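Local coordinates for protein major allergen Api g 1, isoallergen 1 (Apium graveolens, PDB 2BK0) that is a major celery allergen of the Bet v 1 family, linked to plant defence, and may bind abscisic acid, at residues T11-S15 and E148-I152. Numbering follows the deposited sequence.
Sequences TSSVS and EAYLI
S12, at the end of strand 3-12, and E148, in the last turns of helix 130-153, meet through their polar ends: as modelled, the hydroxyl OG of S12 donates a hydrogen bond to OE2 of E148. The separation of S12 OG and E148 OE2, 2.3 Å, is too short to be taken literally at 2.9 Å resolution, and the bond is doubtful in its detail. E148 spans the gap because its CG stands anti to the backbone N (chi1 159°) and the chain runs on extended to the carboxylate, carrying OE2 over to the strand end. The same serine oxygen is also held from the backbone two residues on. V14 N donates to S12 OG at 2.9 Å with a bent N-H...O angle of 139°, closing an ST turn in which the hydroxyl is acceptor to the backbone and, as modelled, donor to the carboxylate. One helical turn past E148, I152 brings the apolar half of the contact. Its CG1 lies 3.7 Å from CG2 of V14, the two branched side chains crossing at a slant, and I152 CD1 lies about equally far, 4.1 Å, from V14 CG2 and S13 OG. V14 is buried, packing also on I19 of helix 16-25, whereas I152 sits on the exposed flank. V14 O takes a hydrogen bond from S112 OG, and S15 N-caps helix 16-25 through K18 N. The C-terminal end of the long helix is thus joined to the turn between the first strand and the first short helix, an arrangement belonging to the Bet v 1 fold, whose antiparallel sheet wraps around that helix.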
ATOM      1  N   THR A  11       0.282  13.737   4.472  1.00 22.08           N
ATOM      2  CA  THR A  11       1.158  14.826   4.046  1.00 21.97           C
ATOM      3  C   THR A  11       2.561  14.557   4.583  1.00 21.87           C
ATOM      4  O   THR A  11       2.728  14.191   5.745  1.00 22.01           O
ATOM      5  CB  THR A  11       0.654  16.220   4.491  1.00 21.86           C
ATOM      6  OG1 THR A  11       1.026  16.466   5.847  1.00 21.87           O
ATOM      7  CG2 THR A  11      -0.848  16.313   4.361  1.00 21.96           C
ATOM      8  N   SER A  12       3.558  14.717   3.717  1.00 21.68           N
ATOM      9  CA  SER A  12       4.959  14.581   4.094  1.00 21.50           C
ATOM     10  C   SER A  12       5.688  15.879   3.755  1.00 21.32           C
ATOM     11  O   SER A  12       5.184  16.703   2.988  1.00 21.28           O
ATOM     12  CB  SER A  12       5.585  13.394   3.352  1.00 21.53           C
ATOM     13  OG  SER A  12       6.999  13.407   3.446  1.00 21.58           O
ATOM     14  N   SER A  13       6.871  16.062   4.330  1.00 21.12           N
ATOM     15  CA  SER A  13       7.723  17.189   3.956  1.00 20.94           C
ATOM     16  C   SER A  13       8.702  16.763   2.865  1.00 20.64           C
ATOM     17  O   SER A  13       9.685  17.447   2.627  1.00 20.63           O
ATOM     18  CB  SER A  13       8.484  17.711   5.176  1.00 20.98           C
ATOM     19  OG  SER A  13       9.276  16.677   5.739  1.00 21.34           O
ATOM     20  N   VAL A  14       8.422  15.635   2.210  1.00 20.39           N
ATOM     21  CA  VAL A  14       9.279  15.088   1.157  1.00 20.25           C
ATOM     22  C   VAL A  14       8.602  15.285  -0.192  1.00 20.16           C
ATOM     23  O   VAL A  14       7.374  15.208  -0.288  1.00 20.10           O
ATOM     24  CB  VAL A  14       9.546  13.578   1.377  1.00 20.11           C
ATOM     25  CG1 VAL A  14      10.394  12.978   0.230  1.00 19.84           C
ATOM     26  CG2 VAL A  14      10.213  13.342   2.735  1.00 19.98           C
ATOM     27  N   SER A  15       9.405  15.527  -1.230  1.00 20.11           N
ATOM     28  CA  SER A  15       8.878  15.718  -2.577  1.00 20.16           C
ATOM     29  C   SER A  15       8.145  14.479  -3.117  1.00 20.23           C
ATOM     30  O   SER A  15       8.469  13.336  -2.776  1.00 20.25           O
ATOM     31  CB  SER A  15       9.990  16.126  -3.536  1.00 20.13           C
ATOM     32  OG  SER A  15      10.839  15.039  -3.864  1.00 20.41           O
ATOM     33  N   GLU A 148       9.209   7.184   5.035  1.00 22.33           N
ATOM     34  CA  GLU A 148       9.471   8.627   5.082  1.00 22.42           C
ATOM     35  C   GLU A 148      10.763   8.943   5.824  1.00 22.52           C
ATOM     36  O   GLU A 148      11.643   9.617   5.289  1.00 22.47           O
ATOM     37  CB  GLU A 148       8.302   9.355   5.750  1.00 22.35           C
ATOM     38  CG  GLU A 148       8.644  10.729   6.301  1.00 22.42           C
ATOM     39  CD  GLU A 148       7.431  11.624   6.436  1.00 22.63           C
ATOM     40  OE1 GLU A 148       6.635  11.427   7.380  1.00 23.44           O
ATOM     41  OE2 GLU A 148       7.276  12.538   5.605  1.00 22.82           O
ATOM     42  N   ALA A 149      10.859   8.448   7.055  1.00 22.70           N
ATOM     43  CA  ALA A 149      12.042   8.654   7.884  1.00 22.87           C
ATOM     44  C   ALA A 149      13.317   8.349   7.101  1.00 23.04           C
ATOM     45  O   ALA A 149      14.209   9.200   6.990  1.00 22.98           O
ATOM     46  CB  ALA A 149      11.969   7.786   9.128  1.00 22.85           C
ATOM     47  N   TYR A 150      13.376   7.134   6.553  1.00 23.28           N
ATOM     48  CA  TYR A 150      14.509   6.679   5.738  1.00 23.50           C
ATOM     49  C   TYR A 150      14.779   7.585   4.535  1.00 23.77           C
ATOM     50  O   TYR A 150      15.934   7.896   4.232  1.00 23.85           O
ATOM     51  CB  TYR A 150      14.268   5.248   5.245  1.00 23.43           C
ATOM     52  CG  TYR A 150      15.334   4.740   4.303  1.00 23.33           C
ATOM     53  CD1 TYR A 150      16.522   4.197   4.792  1.00 23.22           C
ATOM     54  CD2 TYR A 150      15.157   4.802   2.919  1.00 23.31           C
ATOM     55  CE1 TYR A 150      17.511   3.730   3.931  1.00 23.24           C
ATOM     56  CE2 TYR A 150      16.140   4.333   2.047  1.00 23.43           C
ATOM     57  CZ  TYR A 150      17.316   3.801   2.562  1.00 23.33           C
ATOM     58  OH  TYR A 150      18.291   3.343   1.713  1.00 23.28           O
ATOM     59  N   LEU A 151      13.716   7.998   3.845  1.00 24.08           N
ATOM     60  CA  LEU A 151      13.868   8.852   2.666  1.00 24.24           C
ATOM     61  C   LEU A 151      14.516  10.173   3.032  1.00 24.41           C
ATOM     62  O   LEU A 151      15.414  10.625   2.330  1.00 24.52           O
ATOM     63  CB  LEU A 151      12.530   9.078   1.954  1.00 24.24           C
ATOM     64  CG  LEU A 151      11.979   7.876   1.174  1.00 24.26           C
ATOM     65  CD1 LEU A 151      10.793   8.318   0.338  1.00 24.49           C
ATOM     66  CD2 LEU A 151      13.015   7.224   0.276  1.00 24.02           C
ATOM     67  N   ILE A 152      14.082  10.766   4.138  1.00 24.64           N
ATOM     68  CA  ILE A 152      14.710  11.983   4.661  1.00 24.83           C
ATOM     69  C   ILE A 152      16.211  11.785   4.954  1.00 25.05           C
ATOM     70  O   ILE A 152      17.038  12.615   4.559  1.00 25.19           O
ATOM     71  CB  ILE A 152      13.962  12.499   5.922  1.00 24.81           C
ATOM     72  CG1 ILE A 152      12.716  13.280   5.499  1.00 24.88           C
ATOM     73  CG2 ILE A 152      14.852  13.397   6.779  1.00 24.75           C
ATOM     74  CD1 ILE A 152      11.648  13.396   6.568  1.00 24.90           C
TER